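Local atomic coordinates of inner kinetochore subunit cnp3 (Schizosaccharomyces pombe, PDB entry 6O2D), a protein that helps build the inner kinetochore on centromeric DNA, serving as part of the platform on which the outer kinetochore assembles for chromosome segregation. Residues V81-C92 with G113-S124. Numbering follows the deposited sequence.
Sequences VKPSKHNIMSFC and GVFIVPRGNYYS
K82 pairs with Y123, and M89 and F91 pair with V117 and F115, in two separate antiparallel ladders: the N-to-C directions of 81-83 and 122-124 are 148° apart, those of 88-92 and 113-117 165° apart; loops join them, and 84-87 is a type II' turn. The case illustrates how the cupin domain of this CENP-C homologue links its two sheets: each segment leaves one sheet and enters the other, and the two crossings are tied largely through S84, with G120 N also donating to K85 O. With its hydroxyl set between backbone N and carbonyl carbon (chi1 74°), S84 OG donates to P118 O at 2.6 Å and accepts from N121 N at 3.1 Å, while S84 N donates to N121 O. N121 ND2 reaches the same P118 O from the opposite face of the carbonyl plane, and N121 OD1 bonds to N103 and to L22 of the second subunit. Replacing S84 by alanine removes the hydroxyl and would probably leave N121 N without its acceptor and P118 O with one donor fewer, so that the 118-121 loop is held less firmly. Between the ladders lies an aromatic cluster: the F91 and F115 planes are nearly parallel but slid apart, F115 CZ lying 3.4 Å from F91 CD2, and Y123 CE2 meets F91 CZ obliquely at 4.0 Å. Selenomethionine M89 lays CG against V117 CB (3.6 Å); its CE lies 3.4 Å from Y123 OH, which bonds weakly to K79 NZ, and its selenium sits obliquely beside the ring, a Met-aromatic contact. G113 to F115 continue the sheet into the second subunit. Thus aromatic rings and selenomethionine pack between the sheets, while a buried serine hydroxyl, donor and acceptor at once, joins the two turns.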
ATOM      1  N   VAL B  81       3.687  21.397  -0.295  1.00 81.86           N
ATOM      2  CA  VAL B  81       3.046  20.802   0.869  1.00 74.38           C
ATOM      3  C   VAL B  81       1.553  20.644   0.608  1.00 74.84           C
ATOM      4  O   VAL B  81       0.896  21.529   0.046  1.00 70.47           O
ATOM      5  CB  VAL B  81       3.320  21.640   2.131  1.00 73.09           C
ATOM      6  CG1 VAL B  81       2.660  23.007   2.037  1.00 75.98           C
ATOM      7  CG2 VAL B  81       2.854  20.892   3.375  1.00 71.27           C
ATOM      8  N   LYS B  82       1.020  19.484   0.976  1.00 66.02           N
ATOM      9  CA  LYS B  82      -0.403  19.229   0.864  1.00 66.56           C
ATOM     10  C   LYS B  82      -0.871  18.533   2.129  1.00 69.28           C
ATOM     11  O   LYS B  82      -0.081  17.850   2.794  1.00 66.45           O
ATOM     12  CB  LYS B  82      -0.730  18.354  -0.358  1.00 62.28           C
ATOM     13  CG  LYS B  82      -0.369  18.971  -1.706  1.00 75.87           C
ATOM     14  CD  LYS B  82      -1.332  20.077  -2.122  1.00 79.26           C
ATOM     15  CE  LYS B  82      -0.868  20.746  -3.418  1.00 83.28           C
ATOM     16  NZ  LYS B  82      -1.987  21.032  -4.365  1.00 78.72           N
ATOM     17  N   PRO B  83      -2.141  18.698   2.496  1.00 69.49           N
ATOM     18  CA  PRO B  83      -2.687  18.008   3.665  1.00 69.42           C
ATOM     19  C   PRO B  83      -3.220  16.631   3.306  1.00 66.54           C
ATOM     20  O   PRO B  83      -3.772  16.412   2.227  1.00 80.37           O
ATOM     21  CB  PRO B  83      -3.834  18.928   4.101  1.00 66.19           C
ATOM     22  CG  PRO B  83      -4.313  19.530   2.820  1.00 66.68           C
ATOM     23  CD  PRO B  83      -3.100  19.657   1.921  1.00 67.56           C
ATOM     24  N   SER B  84      -3.052  15.693   4.243  1.00 70.72           N
ATOM     25  CA  SER B  84      -3.586  14.349   4.049  1.00 68.15           C
ATOM     26  C   SER B  84      -5.086  14.267   4.289  1.00 62.44           C
ATOM     27  O   SER B  84      -5.735  13.362   3.749  1.00 66.74           O
ATOM     28  CB  SER B  84      -2.867  13.356   4.964  1.00 61.60           C
ATOM     29  OG  SER B  84      -3.285  13.519   6.306  1.00 63.26           O
ATOM     30  N   LYS B  85      -5.647  15.195   5.059  1.00 62.41           N
ATOM     31  CA  LYS B  85      -7.089  15.259   5.361  1.00 70.51           C
ATOM     32  C   LYS B  85      -7.534  13.904   5.921  1.00 64.80           C
ATOM     33  O   LYS B  85      -6.880  13.375   6.831  1.00 62.16           O
ATOM     34  CB  LYS B  85      -7.834  15.730   4.115  1.00 69.39           C
ATOM     35  CG  LYS B  85      -7.688  17.220   3.806  1.00 71.78           C
ATOM     36  CD  LYS B  85      -8.511  17.626   2.586  1.00 80.86           C
ATOM     37  CE  LYS B  85      -8.008  16.942   1.317  1.00 88.49           C
ATOM     38  NZ  LYS B  85      -8.640  17.497   0.082  1.00 94.47           N
ATOM     39  N   HIS B  86      -8.592  13.295   5.395  1.00 59.55           N
ATOM     40  CA  HIS B  86      -9.179  12.091   5.965  1.00 53.60           C
ATOM     41  C   HIS B  86      -8.535  10.810   5.448  1.00 62.83           C
ATOM     42  O   HIS B  86      -9.040   9.722   5.739  1.00 65.19           O
ATOM     43  CB  HIS B  86     -10.672  12.069   5.657  1.00 57.37           C
ATOM     44  CG  HIS B  86     -10.971  12.265   4.205  1.00 72.62           C
ATOM     45  ND1 HIS B  86     -10.951  13.505   3.602  1.00 72.37           N
ATOM     46  CD2 HIS B  86     -11.253  11.375   3.224  1.00 70.08           C
ATOM     47  CE1 HIS B  86     -11.228  13.373   2.318  1.00 72.64           C
ATOM     48  NE2 HIS B  86     -11.418  12.091   2.064  1.00 74.30           N
ATOM     49  N   ASN B  87      -7.454  10.911   4.679  1.00 48.81           N
ATOM     50  CA  ASN B  87      -6.764   9.748   4.146  1.00 46.67           C
ATOM     51  C   ASN B  87      -5.435   9.558   4.857  1.00 46.66           C
ATOM     52  O   ASN B  87      -4.753  10.534   5.188  1.00 68.71           O
ATOM     53  CB  ASN B  87      -6.501   9.876   2.644  1.00 48.92           C
ATOM     54  CG  ASN B  87      -7.759  10.032   1.852  1.00 60.41           C
ATOM     55  OD1 ASN B  87      -8.587   9.127   1.803  1.00 78.05           O
ATOM     56  ND2 ASN B  87      -7.915  11.181   1.216  1.00 73.25           N
ATOM     57  N   ILE B  88      -5.081   8.302   5.107  1.00 44.83           N
ATOM     58  CA  ILE B  88      -3.719   7.950   5.487  1.00 60.34           C
ATOM     59  C   ILE B  88      -2.962   7.630   4.202  1.00 49.83           C
ATOM     60  O   ILE B  88      -3.423   6.823   3.388  1.00 53.20           O
ATOM     61  CB  ILE B  88      -3.686   6.774   6.476  1.00 56.85           C
ATOM     62  CG1 ILE B  88      -2.249   6.289   6.687  1.00 70.76           C
ATOM     63  CG2 ILE B  88      -4.569   5.635   6.005  1.00 55.86           C
ATOM     64  CD1 ILE B  88      -2.013   5.633   8.039  1.00 74.30           C
HETATM   65  N   MSE B  89      -1.840   8.312   3.987  1.00 49.47           N
HETATM   66  CA  MSE B  89      -0.996   8.088   2.822  1.00 48.98           C
HETATM   67  C   MSE B  89       0.083   7.083   3.144  1.00 57.44           C
HETATM   68  O   MSE B  89       0.594   7.059   4.263  1.00 70.64           O
HETATM   69  CB  MSE B  89      -0.328   9.382   2.341  1.00 67.72           C
HETATM   70  CG  MSE B  89      -1.151  10.639   2.491  1.00 88.48           C
HETATM   71 SE   MSE B  89      -2.279  10.927   0.944  1.00109.45          SE
HETATM   72  CE  MSE B  89      -0.927  11.109  -0.451  1.00106.61           C
ATOM     73  N   SER B  90       0.431   6.266   2.150  1.00 48.42           N
ATOM     74  CA  SER B  90       1.590   5.390   2.205  1.00 50.16           C
ATOM     75  C   SER B  90       2.425   5.595   0.952  1.00 55.45           C
ATOM     76  O   SER B  90       1.886   5.826  -0.135  1.00 59.26           O
ATOM     77  CB  SER B  90       1.180   3.917   2.312  1.00 54.26           C
ATOM     78  OG  SER B  90       2.148   3.164   3.012  1.00 62.62           O
ATOM     79  N   PHE B  91       3.743   5.556   1.114  1.00 60.04           N
ATOM     80  CA  PHE B  91       4.664   5.684  -0.006  1.00 52.65           C
ATOM     81  C   PHE B  91       5.759   4.648   0.156  1.00 58.22           C
ATOM     82  O   PHE B  91       6.305   4.499   1.253  1.00 55.66           O
ATOM     83  CB  PHE B  91       5.266   7.086  -0.088  1.00 54.44           C
ATOM     84  CG  PHE B  91       4.266   8.144  -0.430  1.00 59.58           C
ATOM     85  CD1 PHE B  91       3.891   8.360  -1.745  1.00 54.13           C
ATOM     86  CD2 PHE B  91       3.693   8.918   0.561  1.00 49.04           C
ATOM     87  CE1 PHE B  91       2.967   9.334  -2.062  1.00 48.90           C
ATOM     88  CE2 PHE B  91       2.772   9.886   0.244  1.00 56.83           C
ATOM     89  CZ  PHE B  91       2.410  10.095  -1.071  1.00 50.97           C
ATOM     90  N   CYS B  92       6.071   3.931  -0.925  1.00 57.50           N
ATOM     91  CA  CYS B  92       7.236   3.058  -0.974  1.00 50.40           C
ATOM     92  C   CYS B  92       8.137   3.516  -2.111  1.00 58.23           C
ATOM     93  O   CYS B  92       7.692   3.624  -3.260  1.00 67.39           O
ATOM     94  CB  CYS B  92       6.836   1.592  -1.159  1.00 52.92           C
ATOM     95  SG  CYS B  92       8.277   0.472  -1.173  1.00 64.19           S
ATOM     96  N   GLY B 113      12.700   2.356   1.348  1.00 73.89           N
ATOM     97  CA  GLY B 113      12.197   3.115   2.474  1.00 59.75           C
ATOM     98  C   GLY B 113      10.710   3.340   2.262  1.00 60.86           C
ATOM     99  O   GLY B 113      10.249   3.466   1.128  1.00 62.43           O
ATOM    100  N   VAL B 114       9.962   3.344   3.361  1.00 64.66           N
ATOM    101  CA  VAL B 114       8.534   3.634   3.335  1.00 65.27           C
ATOM    102  C   VAL B 114       8.210   4.632   4.437  1.00 66.72           C
ATOM    103  O   VAL B 114       8.816   4.604   5.515  1.00 61.29           O
ATOM    104  CB  VAL B 114       7.674   2.360   3.486  1.00 58.72           C
ATOM    105  CG1 VAL B 114       7.871   1.443   2.294  1.00 68.75           C
ATOM    106  CG2 VAL B 114       8.004   1.637   4.782  1.00 65.53           C
ATOM    107  N   PHE B 115       7.265   5.522   4.163  1.00 59.47           N
ATOM    108  CA  PHE B 115       6.765   6.419   5.186  1.00 76.48           C
ATOM    109  C   PHE B 115       5.265   6.582   4.997  1.00 68.25           C
ATOM    110  O   PHE B 115       4.726   6.342   3.913  1.00 51.13           O
ATOM    111  CB  PHE B 115       7.495   7.773   5.172  1.00 70.94           C
ATOM    112  CG  PHE B 115       7.123   8.663   4.024  1.00 69.59           C
ATOM    113  CD1 PHE B 115       7.731   8.515   2.792  1.00 69.93           C
ATOM    114  CD2 PHE B 115       6.187   9.670   4.184  1.00 70.88           C
ATOM    115  CE1 PHE B 115       7.400   9.346   1.739  1.00 68.61           C
ATOM    116  CE2 PHE B 115       5.855  10.502   3.134  1.00 63.32           C
ATOM    117  CZ  PHE B 115       6.463  10.343   1.914  1.00 62.58           C
ATOM    118  N   ILE B 116       4.590   6.952   6.087  1.00 62.66           N
ATOM    119  CA  ILE B 116       3.154   7.180   6.088  1.00 60.52           C
ATOM    120  C   ILE B 116       2.895   8.636   6.415  1.00 62.17           C
ATOM    121  O   ILE B 116       3.639   9.269   7.168  1.00 62.09           O
ATOM    122  CB  ILE B 116       2.406   6.295   7.105  1.00 66.66           C
ATOM    123  CG1 ILE B 116       3.036   6.448   8.497  1.00 62.29           C
ATOM    124  CG2 ILE B 116       2.373   4.861   6.635  1.00 65.85           C
ATOM    125  CD1 ILE B 116       2.146   5.987   9.625  1.00 49.95           C
ATOM    126  N   VAL B 117       1.815   9.162   5.858  1.00 67.48           N
ATOM    127  CA  VAL B 117       1.299  10.448   6.296  1.00 51.29           C
ATOM    128  C   VAL B 117      -0.050  10.165   6.938  1.00 60.88           C
ATOM    129  O   VAL B 117      -1.038   9.961   6.218  1.00 48.99           O
ATOM    130  CB  VAL B 117       1.177  11.438   5.128  1.00 61.79           C
ATOM    131  CG1 VAL B 117       0.762  12.815   5.637  1.00 62.26           C
ATOM    132  CG2 VAL B 117       2.479  11.502   4.345  1.00 53.29           C
ATOM    133  N   PRO B 118      -0.141  10.108   8.267  1.00 56.10           N
ATOM    134  CA  PRO B 118      -1.433   9.824   8.902  1.00 55.59           C
ATOM    135  C   PRO B 118      -2.459  10.884   8.541  1.00 54.55           C
ATOM    136  O   PRO B 118      -2.126  11.991   8.107  1.00 59.88           O
ATOM    137  CB  PRO B 118      -1.115   9.849  10.402  1.00 52.69           C
ATOM    138  CG  PRO B 118       0.359   9.644  10.490  1.00 70.74           C
ATOM    139  CD  PRO B 118       0.944  10.248   9.250  1.00 68.37           C
ATOM    140  N   ARG B 119      -3.729  10.533   8.743  1.00 55.90           N
ATOM    141  CA  ARG B 119      -4.805  11.486   8.508  1.00 65.02           C
ATOM    142  C   ARG B 119      -4.593  12.726   9.367  1.00 57.22           C
ATOM    143  O   ARG B 119      -4.115  12.637  10.501  1.00 56.57           O
ATOM    144  CB  ARG B 119      -6.158  10.850   8.832  1.00 58.81           C
ATOM    145  CG  ARG B 119      -6.477   9.598   8.023  1.00 56.19           C
ATOM    146  CD  ARG B 119      -7.760   8.925   8.506  1.00 58.01           C
ATOM    147  NE  ARG B 119      -7.594   8.301   9.814  1.00 52.00           N
ATOM    148  CZ  ARG B 119      -8.583   7.773  10.524  1.00 64.18           C
ATOM    149  NH1 ARG B 119      -9.828   7.785  10.058  1.00 64.72           N
ATOM    150  NH2 ARG B 119      -8.325   7.230  11.705  1.00 79.88           N
ATOM    151  N   GLY B 120      -4.953  13.885   8.815  1.00 60.69           N
ATOM    152  CA  GLY B 120      -4.851  15.153   9.523  1.00 59.26           C
ATOM    153  C   GLY B 120      -3.448  15.712   9.649  1.00 62.43           C
ATOM    154  O   GLY B 120      -3.147  16.380  10.637  1.00 78.79           O
ATOM    155  N   ASN B 121      -2.575  15.456   8.675  1.00 59.55           N
ATOM    156  CA  ASN B 121      -1.193  15.922   8.722  1.00 61.09           C
ATOM    157  C   ASN B 121      -0.818  16.540   7.377  1.00 66.88           C
ATOM    158  O   ASN B 121      -1.614  16.561   6.435  1.00 72.20           O
ATOM    159  CB  ASN B 121      -0.248  14.786   9.118  1.00 61.10           C
ATOM    160  CG  ASN B 121      -0.546  14.249  10.505  1.00 63.67           C
ATOM    161  OD1 ASN B 121      -0.040  14.757  11.496  1.00 63.24           O
ATOM    162  ND2 ASN B 121      -1.383  13.224  10.577  1.00 68.02           N
ATOM    163  N   TYR B 122       0.387  17.107   7.317  1.00 63.21           N
ATOM    164  CA  TYR B 122       0.907  17.783   6.134  1.00 64.11           C
ATOM    165  C   TYR B 122       2.187  17.114   5.643  1.00 73.75           C
ATOM    166  O   TYR B 122       3.002  16.650   6.448  1.00 71.31           O
ATOM    167  CB  TYR B 122       1.155  19.272   6.449  1.00 67.80           C
ATOM    168  CG  TYR B 122      -0.087  19.945   6.991  1.00 68.90           C
ATOM    169  CD1 TYR B 122      -0.383  19.926   8.347  1.00 69.78           C
ATOM    170  CD2 TYR B 122      -0.997  20.548   6.134  1.00 79.19           C
ATOM    171  CE1 TYR B 122      -1.534  20.508   8.833  1.00 70.99           C
ATOM    172  CE2 TYR B 122      -2.148  21.131   6.610  1.00 70.47           C
ATOM    173  CZ  TYR B 122      -2.412  21.111   7.958  1.00 80.71           C
ATOM    174  OH  TYR B 122      -3.560  21.704   8.430  1.00 96.99           O
ATOM    175  N   TYR B 123       2.372  17.066   4.323  1.00 72.33           N
ATOM    176  CA  TYR B 123       3.554  16.419   3.771  1.00 68.87           C
ATOM    177  C   TYR B 123       4.006  17.140   2.512  1.00 66.30           C
ATOM    178  O   TYR B 123       3.208  17.776   1.818  1.00 64.48           O
ATOM    179  CB  TYR B 123       3.316  14.934   3.461  1.00 65.96           C
ATOM    180  CG  TYR B 123       2.626  14.663   2.141  1.00 57.18           C
ATOM    181  CD1 TYR B 123       1.252  14.828   2.007  1.00 63.54           C
ATOM    182  CD2 TYR B 123       3.344  14.225   1.033  1.00 72.32           C
ATOM    183  CE1 TYR B 123       0.614  14.578   0.811  1.00 65.60           C
ATOM    184  CE2 TYR B 123       2.714  13.965  -0.172  1.00 73.32           C
ATOM    185  CZ  TYR B 123       1.349  14.144  -0.276  1.00 75.47           C
ATOM    186  OH  TYR B 123       0.717  13.895  -1.472  1.00 68.67           O
ATOM    187  N   SER B 124       5.307  17.040   2.236  1.00 70.15           N
ATOM    188  CA  SER B 124       5.912  17.532   1.007  1.00 70.99           C
ATOM    189  C   SER B 124       7.061  16.602   0.638  1.00 65.58           C
ATOM    190  O   SER B 124       7.616  15.914   1.496  1.00 72.21           O
ATOM    191  CB  SER B 124       6.407  18.977   1.166  1.00 74.76           C
ATOM    192  OG  SER B 124       7.599  19.021   1.934  1.00 71.91           O
TER
HETATM  193  O   HOH W   1      -4.538  16.878   6.971  1.00 70.18           O